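Local coordinates for protein DynF (Micromonospora chersina, PDB 6UBL) that is of unknown function but belongs to the dynemicin (enediyne) biosynthetic pathway and folds into a beta barrel that holds a bound palmitic acid, at residues P29-P33 with S71-W76; W63-S69 with V81-E87; E124-K129 with D159-S163; L146-R151 with P187-A193. All blocks are in the same frame, centred on the assembly; numbering follows the deposited sequence. Where two conformers were deposited one is given.

Contact 1. Residues P29-P33 with S71-W76; sequences PWTPP and STSGEW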
loop_
_atom_site.group_PDB
_atom_site.type_symbol
_atom_site.label_atom_id
_atom_site.label_comp_id
_atom_site.label_asym_id
_atom_site.label_seq_id
_atom_site.Cartn_x
_atom_site.Cartn_y
_atom_site.Cartn_z
ATOM N N PRO A 29 -5.441 8.432 28.759
ATOM C CA PRO A 29 -4.196 8.613 28.005
ATOM C C PRO A 29 -3.071 7.766 28.576
ATOM O O PRO A 29 -3.044 7.437 29.765
ATOM C CB PRO A 29 -3.893 10.113 28.152
ATOM C CG PRO A 29 -5.190 10.747 28.574
ATOM C CD PRO A 29 -5.899 9.686 29.385
ATOM N N TRP A 30 -2.129 7.418 27.701
ATOM C CA TRP A 30 -0.874 6.774 28.085
ATOM C C TRP A 30 -1.083 5.429 28.778
ATOM O O TRP A 30 -0.234 4.999 29.562
ATOM C CB TRP A 30 -0.026 7.696 28.973
ATOM C CG TRP A 30 0.171 9.086 28.441
ATOM C CD1 TRP A 30 -0.288 10.236 29.013
ATOM C CD2 TRP A 30 0.905 9.481 27.270
ATOM N NE1 TRP A 30 0.097 11.321 28.266
ATOM C CE2 TRP A 30 0.833 10.887 27.192
ATOM C CE3 TRP A 30 1.610 8.785 26.283
ATOM C CZ2 TRP A 30 1.431 11.612 26.167
ATOM C CZ3 TRP A 30 2.204 9.507 25.257
ATOM C CH2 TRP A 30 2.110 10.908 25.210
ATOM N N THR A 31 -2.210 4.770 28.534
ATOM C CA THR A 31 -2.589 3.560 29.263
ATOM C C THR A 31 -2.981 2.461 28.285
ATOM O O THR A 31 -3.978 2.620 27.549
ATOM C CB THR A 31 -3.731 3.878 30.223
ATOM O OG1 THR A 31 -3.314 4.889 31.146
ATOM C CG2 THR A 31 -4.165 2.639 30.990
ATOM N N PRO A 32 -2.221 1.371 28.199
ATOM C CA PRO A 32 -2.615 0.265 27.309
ATOM C C PRO A 32 -3.930 -0.339 27.772
ATOM O O PRO A 32 -4.047 -0.784 28.928
ATOM C CB PRO A 32 -1.460 -0.739 27.463
ATOM C CG PRO A 32 -0.274 0.106 27.909
ATOM C CD PRO A 32 -0.910 1.128 28.827
ATOM N N PRO A 33 -4.961 -0.359 26.923
ATOM C CA PRO A 33 -6.273 -0.844 27.370
ATOM C C PRO A 33 -6.402 -2.357 27.288
ATOM O O PRO A 33 -5.687 -3.040 26.553
ATOM C CB PRO A 33 -7.242 -0.182 26.382
ATOM C CG PRO A 33 -6.441 -0.095 25.113
ATOM C CD PRO A 33 -5.022 0.202 25.554
ATOM N N SER A 71 -2.682 -5.795 24.691
ATOM C CA SER A 71 -1.411 -5.102 24.550
ATOM C C SER A 71 -0.271 -6.050 24.874
ATOM O O SER A 71 -0.387 -6.905 25.754
ATOM C CB SER A 71 -1.342 -3.903 25.505
ATOM O OG SER A 71 -0.066 -3.296 25.407
ATOM N N THR A 72 0.834 -5.910 24.146
ATOM C CA THR A 72 1.995 -6.744 24.426
ATOM C C THR A 72 2.660 -6.396 25.749
ATOM O O THR A 72 3.531 -7.147 26.204
ATOM C CB THR A 72 3.035 -6.628 23.308
ATOM O OG1 THR A 72 3.513 -5.263 23.247
ATOM C CG2 THR A 72 2.424 -7.021 21.978
ATOM N N SER A 73 2.297 -5.270 26.354
ATOM C CA SER A 73 2.812 -4.907 27.659
ATOM C C SER A 73 1.799 -4.035 28.376
ATOM O O SER A 73 1.032 -3.305 27.750
ATOM C CB SER A 73 4.131 -4.121 27.547
ATOM O OG SER A 73 4.606 -3.754 28.826
ATOM N N GLY A 74 1.815 -4.116 29.701
ATOM C CA GLY A 74 1.051 -3.190 30.509
ATOM C C GLY A 74 1.709 -1.847 30.702
ATOM O O GLY A 74 1.078 -0.933 31.240
ATOM N N GLU A 75 2.969 -1.713 30.293
ATOM C CA GLU A 75 3.702 -0.457 30.367
ATOM C C GLU A 75 3.661 0.221 29.005
ATOM O O GLU A 75 4.044 -0.381 27.997
ATOM C CB GLU A 75 5.154 -0.717 30.758
ATOM C CG GLU A 75 5.309 -1.701 31.902
ATOM C CD GLU A 75 5.020 -1.094 33.255
ATOM O OE1 GLU A 75 4.940 0.147 33.357
ATOM O OE2 GLU A 75 4.842 -1.869 34.219
ATOM N N TRP A 76 3.235 1.486 28.986
ATOM C CA TRP A 76 3.028 2.196 27.724
ATOM C C TRP A 76 4.254 2.139 26.817
ATOM O O TRP A 76 4.137 1.848 25.623
ATOM C CB TRP A 76 2.620 3.649 28.000
ATOM C CG TRP A 76 2.463 4.502 26.772
ATOM C CD1 TRP A 76 3.407 5.321 26.218
ATOM C CD2 TRP A 76 1.295 4.623 25.941
ATOM N NE1 TRP A 76 2.898 5.948 25.102
ATOM C CE2 TRP A 76 1.606 5.539 24.912
ATOM C CE3 TRP A 76 0.022 4.056 25.975
ATOM C CZ2 TRP A 76 0.696 5.887 23.921
ATOM C CZ3 TRP A 76 -0.888 4.403 24.984
ATOM C CH2 TRP A 76 -0.548 5.312 23.976
HETATM O O HOH W 1 -4.119 -5.337 26.911
#
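Pro32 and Gly74 bring two irregular backbones to 6.0 Å between their CA atoms, with no direct hydrogen bond across. Both segments are loops at one end of the beta barrel: 71-76 connects strands 54-68 and 81-92, whereas 29-33 leads toward strand 37-50. The tryptophans form an offset edge-to-face pair, planes at 85°, in which Trp30 brings CE3 over a face of Trp76, 3.3 Å from NE1. Trp30 CA adds a CH-pi contact over the face, 3.8 Å from the centroid of the six-membered ring of Trp76. Such a wide ring suits the place: it carries both contacts on its surface while its NE1 donates to Ser127 O. Pro32, rigid and apolar, fits into the curve of the other loop, its CB 3.6 Å from Ser71 OG. That hydroxyl donates to the backbone Ser73 O (2.6 Å), while Ser73 OG accepts separately from Glu75 N, an ST turn. A water joins the backbones, giving a hydrogen bond to Pro33 O and accepting one from Ser71 N at 2.7 Å.

Contact 2. Residues W63-S69 with V81-E87; sequences WVRVVRS and VYTNLIE. With PLM (palmitic acid), chain C.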
loop_
_atom_site.group_PDB
_atom_site.type_symbol
_atom_site.label_atom_id
_atom_site.label_comp_id
_atom_site.label_asym_id
_atom_site.label_seq_id
_atom_site.Cartn_x
_atom_site.Cartn_y
_atom_site.Cartn_z
ATOM N N TRP A 63 -18.908 5.639 10.843
ATOM C CA TRP A 63 -18.370 4.942 11.996
ATOM C C TRP A 63 -17.499 3.781 11.547
ATOM O O TRP A 63 -17.579 3.311 10.405
ATOM C CB TRP A 63 -19.491 4.459 12.919
ATOM C CG TRP A 63 -20.591 3.711 12.227
ATOM C CD1 TRP A 63 -21.789 4.217 11.809
ATOM C CD2 TRP A 63 -20.606 2.316 11.884
ATOM N NE1 TRP A 63 -22.546 3.230 11.233
ATOM C CE2 TRP A 63 -21.847 2.055 11.258
ATOM C CE3 TRP A 63 -19.695 1.271 12.039
ATOM C CZ2 TRP A 63 -22.198 0.789 10.794
ATOM C CZ3 TRP A 63 -20.044 0.013 11.574
ATOM C CH2 TRP A 63 -21.278 -0.221 10.960
ATOM N N VAL A 64 -16.647 3.343 12.468
ATOM C CA VAL A 64 -15.820 2.162 12.297
ATOM C C VAL A 64 -15.910 1.336 13.572
ATOM O O VAL A 64 -16.146 1.859 14.666
ATOM C CB VAL A 64 -14.352 2.490 11.982
ATOM C CG1 VAL A 64 -14.222 3.153 10.620
ATOM C CG2 VAL A 64 -13.762 3.384 13.074
ATOM N N ARG A 65 -15.716 0.031 13.418
ATOM C CA ARG A 65 -15.579 -0.909 14.527
ATOM C C ARG A 65 -14.208 -1.560 14.371
ATOM O O ARG A 65 -13.921 -2.181 13.334
ATOM C CB ARG A 65 -16.721 -1.917 14.511
ATOM C CG ARG A 65 -18.096 -1.234 14.702
ATOM C CD ARG A 65 -19.252 -2.218 14.777
ATOM N NE ARG A 65 -19.046 -3.128 15.893
ATOM C CZ ARG A 65 -18.930 -4.441 15.760
ATOM N NH1 ARG A 65 -19.055 -5.010 14.573
ATOM N NH2 ARG A 65 -18.710 -5.192 16.826
ATOM N N VAL A 66 -13.355 -1.393 15.384
ATOM C CA VAL A 66 -11.959 -1.808 15.319
ATOM C C VAL A 66 -11.678 -2.692 16.525
ATOM O O VAL A 66 -11.804 -2.242 17.669
ATOM C CB VAL A 66 -11.001 -0.606 15.311
ATOM C CG1 VAL A 66 -9.552 -1.069 15.332
ATOM C CG2 VAL A 66 -11.275 0.298 14.100
ATOM N N VAL A 67 -11.302 -3.948 16.278
ATOM C CA VAL A 67 -10.901 -4.839 17.365
ATOM C C VAL A 67 -9.416 -4.646 17.651
ATOM O O VAL A 67 -8.591 -4.501 16.730
ATOM C CB VAL A 67 -11.219 -6.313 17.051
ATOM C CG1 VAL A 67 -10.465 -6.796 15.838
ATOM C CG2 VAL A 67 -10.886 -7.180 18.270
ATOM N N ARG A 68 -9.079 -4.635 18.936
ATOM C CA ARG A 68 -7.710 -4.537 19.411
ATOM C C ARG A 68 -7.287 -5.859 20.037
ATOM O O ARG A 68 -8.056 -6.486 20.779
ATOM C CB ARG A 68 -7.558 -3.442 20.464
ATOM C CG ARG A 68 -7.614 -2.022 19.936
ATOM C CD ARG A 68 -7.558 -0.968 21.059
ATOM N NE ARG A 68 -8.833 -0.783 21.733
ATOM C CZ ARG A 68 -9.209 -1.401 22.843
ATOM N NH1 ARG A 68 -8.399 -2.255 23.459
ATOM N NH2 ARG A 68 -10.410 -1.151 23.362
ATOM N N SER A 69 -6.053 -6.267 19.759
ATOM C CA SER A 69 -5.454 -7.384 20.464
ATOM C C SER A 69 -5.186 -6.944 21.895
ATOM O O SER A 69 -5.203 -5.746 22.200
ATOM C CB SER A 69 -4.119 -7.746 19.809
ATOM O OG SER A 69 -3.133 -6.732 20.041
ATOM N N VAL A 81 -0.116 -2.763 20.112
ATOM C CA VAL A 81 -1.475 -3.257 19.932
ATOM C C VAL A 81 -1.689 -3.510 18.448
ATOM O O VAL A 81 -1.384 -2.644 17.616
ATOM C CB VAL A 81 -2.514 -2.258 20.479
ATOM C CG1 VAL A 81 -3.925 -2.692 20.112
ATOM C CG2 VAL A 81 -2.375 -2.121 21.994
ATOM N N TYR A 82 -2.221 -4.687 18.124
ATOM C CA TYR A 82 -2.588 -5.056 16.765
ATOM C C TYR A 82 -4.089 -4.874 16.600
ATOM O O TYR A 82 -4.861 -5.129 17.524
ATOM C CB TYR A 82 -2.180 -6.505 16.508
ATOM C CG TYR A 82 -0.675 -6.604 16.474
ATOM C CD1 TYR A 82 0.025 -6.381 15.302
ATOM C CD2 TYR A 82 0.047 -6.840 17.639
ATOM C CE1 TYR A 82 1.400 -6.429 15.267
ATOM C CE2 TYR A 82 1.428 -6.888 17.623
ATOM C CZ TYR A 82 2.095 -6.686 16.425
ATOM O OH TYR A 82 3.472 -6.732 16.391
ATOM N N THR A 83 -4.501 -4.405 15.435
ATOM C CA THR A 83 -5.886 -4.023 15.208
ATOM C C THR A 83 -6.398 -4.679 13.936
ATOM O O THR A 83 -5.632 -4.982 13.025
ATOM C CB THR A 83 -6.013 -2.500 15.060
ATOM O OG1 THR A 83 -5.236 -2.073 13.938
ATOM C CG2 THR A 83 -5.523 -1.778 16.312
ATOM N N ASN A 84 -7.703 -4.925 13.894
ATOM C CA ASN A 84 -8.387 -5.232 12.648
ATOM C C ASN A 84 -9.581 -4.290 12.545
ATOM O O ASN A 84 -10.305 -4.096 13.523
ATOM C CB ASN A 84 -8.969 -6.653 12.573
ATOM C CG ASN A 84 -7.933 -7.770 12.429
ATOM O OD1 ASN A 84 -8.301 -8.947 12.509
ATOM N ND2 ASN A 84 -6.667 -7.431 12.195
ATOM N N LEU A 85 -9.821 -3.752 11.354
ATOM C CA LEU A 85 -11.034 -2.996 11.066
ATOM C C LEU A 85 -12.072 -4.016 10.612
ATOM O O LEU A 85 -11.922 -4.630 9.555
ATOM C CB LEU A 85 -10.748 -1.957 9.985
ATOM C CG LEU A 85 -11.895 -1.119 9.450
ATOM C CD1 LEU A 85 -12.590 -0.378 10.573
ATOM C CD2 LEU A 85 -11.373 -0.144 8.396
ATOM N N ILE A 86 -13.106 -4.229 11.428
ATOM C CA ILE A 86 -14.040 -5.329 11.194
ATOM C C ILE A 86 -15.382 -4.904 10.606
ATOM O O ILE A 86 -16.115 -5.766 10.085
ATOM C CB ILE A 86 -14.264 -6.209 12.442
ATOM C CG1 ILE A 86 -14.975 -5.433 13.560
ATOM C CG2 ILE A 86 -12.949 -6.771 12.953
ATOM C CD1 ILE A 86 -15.318 -6.304 14.776
ATOM N N GLU A 87 -15.723 -3.620 10.669
ATOM C CA GLU A 87 -16.962 -3.156 10.068
ATOM C C GLU A 87 -16.851 -1.645 9.931
ATOM O O GLU A 87 -16.205 -0.988 10.756
ATOM C CB GLU A 87 -18.184 -3.489 10.946
ATOM C CG GLU A 87 -19.513 -3.412 10.199
ATOM C CD GLU A 87 -20.696 -3.850 11.040
ATOM O OE1 GLU A 87 -20.528 -4.039 12.259
ATOM O OE2 GLU A 87 -21.800 -4.035 10.471
HETATM C C1 PLM C . -8.173 1.736 17.989
HETATM O O1 PLM C . -9.430 1.391 17.900
HETATM O O2 PLM C . -7.573 1.806 19.031
HETATM C C2 PLM C . -7.544 2.063 16.672
HETATM C C3 PLM C . -8.317 3.014 15.797
HETATM C C4 PLM C . -7.524 3.260 14.549
HETATM C C5 PLM C . -8.333 3.544 13.339
HETATM C C6 PLM C . -7.472 3.686 12.107
HETATM C C7 PLM C . -7.929 4.839 11.254
HETATM C C8 PLM C . -9.417 4.814 11.007
HETATM C C9 PLM C . -9.887 3.609 10.238
HETATM C CA PLM C . -9.952 3.876 8.759
HETATM C CB PLM C . -11.183 4.679 8.388
HETATM C CC PLM C . -11.786 4.217 7.095
HETATM C CD PLM C . -11.596 5.153 5.933
HETATM C CE PLM C . -11.582 4.398 4.629
HETATM C CF PLM C . -11.897 5.210 3.411
HETATM C CG PLM C . -11.883 4.384 2.175
#
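Glu87 sends CG anti to its backbone N (chi1 -163°) and stays extended, while Arg65 bends at chi3 (59°); the two chains therefore run side by side, and a salt bridge forms between Arg65 NH1 and Glu87 OE1 at 2.9 Å. NH1 meets the oxygen nearly along its C-O bond, with guanidinium and carboxylate planes 80° apart. Ile86 CD1 lies over a face of the guanidinium, 4.0 Å from NH1, and Arg65 NE and NH2 are held by Asn39 and Asn20. The edge of Trp63 flanks Glu87, CH2 to CG 3.7 Å. Arg65 stands opposite two residues, Ile86 and Glu87, a classic beta bulge in this antiparallel strand pair of the barrel wall; Val67 and Asn84 form a hydrogen-bonded pair. On the other face, Val64 CB and Val66 CG2 pack round Leu85 CD1, the branched apolar chains suiting a surface beside a fatty acid. Val66 CG1 lies 3.6 Å from palmitic acid O1, and Arg68 CD 3.4 Å from O2. The Arg68 guanidinium keeps its edge toward O2, but its salt bridge is with Asp38, and NH1 bonds Glu34 O. Ser69 N donates to Tyr82 O, and Ser69 OG replaces a backbone carbonyl, accepting from Tyr82 N at 2.9 Å.

Contact 3. Residues E124-K129 with D159-S163; sequences EGPSAK and DDVRS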
loop_
_atom_site.group_PDB
_atom_site.type_symbol
_atom_site.label_atom_id
_atom_site.label_comp_id
_atom_site.label_asym_id
_atom_site.label_seq_id
_atom_site.Cartn_x
_atom_site.Cartn_y
_atom_site.Cartn_z
ATOM N N GLU A 124 5.998 14.984 17.865
ATOM C CA GLU A 124 4.964 14.297 18.598
ATOM C C GLU A 124 5.297 14.368 20.075
ATOM O O GLU A 124 6.423 14.695 20.467
ATOM C CB GLU A 124 4.995 12.835 18.168
ATOM C CG GLU A 124 4.517 12.610 16.743
ATOM C CD GLU A 124 4.869 11.232 16.231
ATOM O OE1 GLU A 124 6.062 10.848 16.333
ATOM O OE2 GLU A 124 3.968 10.523 15.744
ATOM N N GLY A 125 4.293 14.131 20.912
ATOM C CA GLY A 125 4.558 14.209 22.325
ATOM C C GLY A 125 5.557 13.117 22.625
ATOM O O GLY A 125 5.592 12.084 21.945
ATOM N N PRO A 126 6.331 13.274 23.695
ATOM C CA PRO A 126 7.353 12.266 23.997
ATOM C C PRO A 126 6.629 10.987 24.367
ATOM O O PRO A 126 5.633 11.021 25.091
ATOM C CB PRO A 126 8.098 12.860 25.200
ATOM C CG PRO A 126 7.882 14.357 25.074
ATOM C CD PRO A 126 6.495 14.502 24.499
ATOM N N SER A 127 7.065 9.871 23.787
ATOM C CA SER A 127 6.479 8.556 24.011
ATOM C C SER A 127 5.297 8.269 23.095
ATOM O O SER A 127 4.735 7.172 23.171
ATOM C CB SER A 127 6.045 8.320 25.469
ATOM O OG SER A 127 7.141 8.472 26.352
ATOM N N ALA A 128 4.825 9.234 22.311
ATOM C CA ALA A 128 3.646 8.988 21.492
ATOM C C ALA A 128 3.922 7.869 20.492
ATOM O O ALA A 128 5.054 7.632 20.072
ATOM C CB ALA A 128 3.248 10.254 20.728
ATOM N N LYS A 129 2.861 7.206 20.079
ATOM C CA LYS A 129 2.976 6.082 19.171
ATOM C C LYS A 129 2.445 6.438 17.792
ATOM O O LYS A 129 1.936 7.542 17.549
ATOM C CB LYS A 129 2.293 4.849 19.770
ATOM C CG LYS A 129 3.013 4.410 21.038
ATOM C CD LYS A 129 2.498 3.089 21.577
ATOM C CE LYS A 129 3.115 2.744 22.936
ATOM N NZ LYS A 129 4.575 2.431 22.887
ATOM N N ASP A 159 -0.697 9.797 13.572
ATOM C CA ASP A 159 0.544 10.063 14.281
ATOM C C ASP A 159 0.219 10.696 15.627
ATOM O O ASP A 159 -0.930 11.047 15.921
ATOM C CB ASP A 159 1.442 10.963 13.432
ATOM C CG ASP A 159 1.817 10.312 12.094
ATOM O OD1 ASP A 159 2.176 9.123 12.088
ATOM O OD2 ASP A 159 1.733 10.991 11.054
ATOM N N ASP A 160 1.251 10.820 16.466
ATOM C CA ASP A 160 1.113 11.449 17.787
ATOM C C ASP A 160 0.004 10.778 18.600
ATOM O O ASP A 160 -0.855 11.442 19.190
ATOM C CB ASP A 160 0.884 12.958 17.645
ATOM C CG ASP A 160 1.206 13.730 18.900
ATOM O OD1 ASP A 160 1.777 13.155 19.852
ATOM O OD2 ASP A 160 0.936 14.959 18.929
ATOM N N VAL A 161 0.057 9.447 18.664
ATOM C CA VAL A 161 -0.937 8.679 19.409
ATOM C C VAL A 161 -0.567 8.702 20.886
ATOM O O VAL A 161 0.457 8.145 21.290
ATOM C CB VAL A 161 -1.045 7.244 18.887
ATOM C CG1 VAL A 161 -1.909 6.391 19.804
ATOM C CG2 VAL A 161 -1.600 7.233 17.470
ATOM N N ARG A 162 -1.414 9.335 21.698
ATOM C CA ARG A 162 -1.192 9.424 23.135
ATOM C C ARG A 162 -2.259 8.693 23.928
ATOM O O ARG A 162 -2.172 8.633 25.156
ATOM C CB ARG A 162 -1.170 10.898 23.556
ATOM C CG ARG A 162 -0.244 11.761 22.730
ATOM C CD ARG A 162 -0.249 13.195 23.219
ATOM N NE ARG A 162 0.443 14.066 22.273
ATOM C CZ ARG A 162 0.726 15.347 22.498
ATOM N NH1 ARG A 162 0.385 15.914 23.650
ATOM N NH2 ARG A 162 1.348 16.061 21.572
ATOM N N SER A 163 -3.256 8.124 23.257
ATOM C CA SER A 163 -4.224 7.260 23.912
ATOM C C SER A 163 -4.636 6.182 22.922
ATOM O O SER A 163 -4.554 6.374 21.706
ATOM C CB SER A 163 -5.477 8.016 24.378
ATOM O OG SER A 163 -6.236 8.504 23.290
#
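Asp160 starts with CB against the aliphatic part of Glu124, 3.8 Å from its CG. Its own CG stands anti to the backbone N (chi1 -160°), which carries the carboxylate up to Gly125. OD1 takes two bonds: Gly125 N reaches it at 2.9 Å from 44° above the carboxylate plane, and Arg162 NE comes from the opposite face. The methyl of Ala128 sits 3.4 Å from the same oxygen. OD2, at the tip, uses its syn lone pair for Arg162 NH2, completing a side-on salt bridge that fixes the rotation of the carboxylate. Gly125 suits its place because, with no side chain, its CA can lie over a face of that guanidinium, 3.8 Å from NH2. Gly125 to Ala128 form a type II beta turn, with Pro126 at the second position and Ser127 taking positive phi (86°) at the third; Ala128 N closes it onto Gly125 O. The turn leads into an antiparallel hydrogen-bonded pair, Lys129 with Val161, just after the chain turns a corner at Asp160. At that corner Asp160 N donates to Glu124 OE2 (2.8 Å) on the anti side. The same OE2 lies 4.3 Å from Asp159 OD1; Arg177 of the second subunit makes salt bridges with both oxygens, which would probably offset their repulsion, and Tyr176 of that subunit bonds Asp159 OD2.

Contact 4. Residues L146-R151 with P187-A193; sequences LKLMNR and PDGQPVA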
loop_
_atom_site.group_PDB
_atom_site.type_symbol
_atom_site.label_atom_id
_atom_site.label_comp_id
_atom_site.label_asym_id
_atom_site.label_seq_id
_atom_site.Cartn_x
_atom_site.Cartn_y
_atom_site.Cartn_z
ATOM N N LEU A 146 -22.457 1.912 -10.258
ATOM C CA LEU A 146 -21.178 1.264 -10.049
ATOM C C LEU A 146 -20.916 1.035 -8.569
ATOM O O LEU A 146 -21.354 1.815 -7.715
ATOM C CB LEU A 146 -20.049 2.185 -10.521
ATOM C CG LEU A 146 -19.716 2.442 -11.980
ATOM C CD1 LEU A 146 -18.812 3.654 -12.082
ATOM C CD2 LEU A 146 -19.013 1.213 -12.517
ATOM N N LYS A 147 -20.169 -0.033 -8.285
ATOM C CA LYS A 147 -19.502 -0.231 -7.009
ATOM C C LYS A 147 -18.025 -0.413 -7.322
ATOM O O LYS A 147 -17.673 -1.179 -8.227
ATOM C CB LYS A 147 -20.002 -1.489 -6.282
ATOM C CG LYS A 147 -21.268 -1.274 -5.475
ATOM C CD LYS A 147 -21.593 -2.483 -4.608
ATOM C CE LYS A 147 -23.096 -2.586 -4.404
ATOM N NZ LYS A 147 -23.495 -3.773 -3.599
ATOM N N LEU A 148 -17.163 0.290 -6.599
ATOM C CA LEU A 148 -15.729 0.216 -6.835
ATOM C C LEU A 148 -15.023 -0.400 -5.635
ATOM O O LEU A 148 -15.523 -0.362 -4.508
ATOM C CB LEU A 148 -15.145 1.608 -7.105
ATOM C CG LEU A 148 -15.845 2.443 -8.184
ATOM C CD1 LEU A 148 -15.123 3.751 -8.401
ATOM C CD2 LEU A 148 -15.922 1.618 -9.466
ATOM N N MET A 149 -13.858 -0.982 -5.899
ATOM C CA MET A 149 -13.036 -1.572 -4.859
ATOM C C MET A 149 -11.578 -1.245 -5.137
ATOM O O MET A 149 -11.210 -0.841 -6.241
ATOM C CB MET A 149 -13.192 -3.095 -4.825
ATOM C CG MET A 149 -13.044 -3.748 -6.187
ATOM S SD MET A 149 -12.900 -5.542 -6.086
ATOM C CE MET A 149 -11.300 -5.679 -5.298
ATOM N N ASN A 150 -10.743 -1.449 -4.126
ATOM C CA ASN A 150 -9.299 -1.301 -4.256
ATOM C C ASN A 150 -8.622 -2.648 -4.034
ATOM O O ASN A 150 -8.958 -3.380 -3.100
ATOM C CB ASN A 150 -8.759 -0.250 -3.286
ATOM C CG ASN A 150 -9.083 -0.560 -1.834
ATOM O OD1 ASN A 150 -10.243 -0.718 -1.469
ATOM N ND2 ASN A 150 -8.046 -0.636 -0.994
ATOM N N ARG A 151 -7.668 -2.970 -4.903
ATOM C CA ARG A 151 -6.786 -4.116 -4.708
ATOM C C ARG A 151 -5.543 -3.756 -3.913
ATOM O O ARG A 151 -5.030 -4.583 -3.144
ATOM C CB ARG A 151 -6.363 -4.701 -6.058
ATOM C CG ARG A 151 -7.394 -5.633 -6.676
ATOM C CD ARG A 151 -6.920 -6.296 -7.962
ATOM N NE ARG A 151 -7.886 -7.308 -8.393
ATOM C CZ ARG A 151 -7.900 -7.893 -9.585
ATOM N NH1 ARG A 151 -6.978 -7.595 -10.492
ATOM N NH2 ARG A 151 -8.823 -8.802 -9.865
ATOM N N PRO A 187 -12.804 -6.381 -12.152
ATOM C CA PRO A 187 -11.642 -6.028 -11.320
ATOM C C PRO A 187 -10.315 -6.235 -12.023
ATOM O O PRO A 187 -9.307 -5.681 -11.561
ATOM C CB PRO A 187 -11.781 -6.950 -10.097
ATOM C CG PRO A 187 -12.527 -8.132 -10.617
ATOM C CD PRO A 187 -13.492 -7.591 -11.655
ATOM N N ASP A 188 -10.275 -7.005 -13.116
ATOM C CA ASP A 188 -9.064 -7.102 -13.920
ATOM C C ASP A 188 -9.021 -6.042 -15.017
ATOM O O ASP A 188 -8.118 -6.081 -15.865
ATOM C CB ASP A 188 -8.961 -8.458 -14.635
ATOM C CG ASP A 188 -8.586 -9.615 -13.719
ATOM O OD1 ASP A 188 -8.063 -9.415 -12.611
ATOM O OD2 ASP A 188 -8.788 -10.772 -14.154
ATOM N N GLY A 189 -9.994 -5.122 -15.044
ATOM C CA GLY A 189 -10.048 -4.107 -16.072
ATOM C C GLY A 189 -9.259 -2.867 -15.703
ATOM O O GLY A 189 -8.585 -2.801 -14.676
ATOM N N GLN A 190 -9.334 -1.866 -16.577
ATOM C CA GLN A 190 -8.730 -0.585 -16.244
ATOM C C GLN A 190 -9.457 0.016 -15.043
ATOM O O GLN A 190 -10.665 -0.178 -14.877
ATOM C CB GLN A 190 -8.838 0.396 -17.414
ATOM C CG GLN A 190 -7.950 0.081 -18.601
ATOM C CD GLN A 190 -7.612 1.307 -19.437
ATOM O OE1 GLN A 190 -7.561 2.431 -18.931
ATOM N NE2 GLN A 190 -7.369 1.090 -20.723
ATOM N N PRO A 191 -8.753 0.766 -14.200
ATOM C CA PRO A 191 -9.441 1.494 -13.129
ATOM C C PRO A 191 -10.514 2.417 -13.687
ATOM O O PRO A 191 -10.381 2.966 -14.780
ATOM C CB PRO A 191 -8.310 2.277 -12.438
ATOM C CG PRO A 191 -7.075 1.435 -12.711
ATOM C CD PRO A 191 -7.287 0.913 -14.114
ATOM N N VAL A 192 -11.615 2.526 -12.944
ATOM C CA VAL A 192 -12.689 3.454 -13.285
ATOM C C VAL A 192 -12.404 4.849 -12.756
ATOM O O VAL A 192 -12.811 5.840 -13.367
ATOM C CB VAL A 192 -14.012 2.920 -12.701
ATOM C CG1 VAL A 192 -15.129 3.946 -12.872
ATOM C CG2 VAL A 192 -14.372 1.591 -13.324
ATOM N N ALA A 193 -11.730 4.936 -11.621
ATOM C CA ALA A 193 -11.443 6.199 -10.965
ATOM C C ALA A 193 -10.210 5.995 -10.102
ATOM O O ALA A 193 -9.746 4.868 -9.901
ATOM C CB ALA A 193 -12.632 6.668 -10.121
#
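Pro187 puts CB 3.5 Å from Arg151 NH2 and turns its carbonyl oxygen over one face of the guanidinium, where the angle is too poor for a hydrogen bond. It opens the 187-193 part of the connection between antiparallel strands 170-183 and 193-205, which ends in a classic beta bulge: Leu181 is matched by two residues, Val192 and Ala193. Asp188 comes next. Its OD1 receives Arg151 end-on, NH1 at 3.0 Å nearly in line with the C-O bond and NH2 at 2.9 Å from above the carboxylate plane. Arg151 can reach this far because its chain is extended from CG to NE. Asp188 OD1 also bonds Ser1 OG of the second subunit, so the salt bridge lies at the dimer interface, and Pro191 packs on Tyr82 of that subunit. Val192 turns its side chain back to strand 146-149: CG1 meets Leu146 CD1 tip to tip at 3.8 Å, and CB lies 4.0 Å from Leu148 CD2. Ala193 touches Leu148 CD1 with its single methyl, CB, at 4.2 Å.

Overall arrangement
Contact 2 is the buried one, two paired strands of the barrel wall with palmitic acid against one face; contact 1 is at the surface, and contacts 3 and 4 are partly buried. Contacts 1 and 3 adjoin, centres 13 Å apart: Lys129 makes a cation-pi pair with Trp76, and Trp30 N probably bonds Arg162 O. Contact 1 also touches contact 2, Pro33 packing on Arg68. Contact 4 lies across the chain's centre, about 40 Å from contact 1 between centres. Chemistry follows place: aromatic and proline packing between end loops, backbone bonds within the wall. Contacts 2, 3 and 4 each add a carboxylate-arginine pair; 3 and 4 bond the second subunit, while contact 2 meets it through Tyr82 alone.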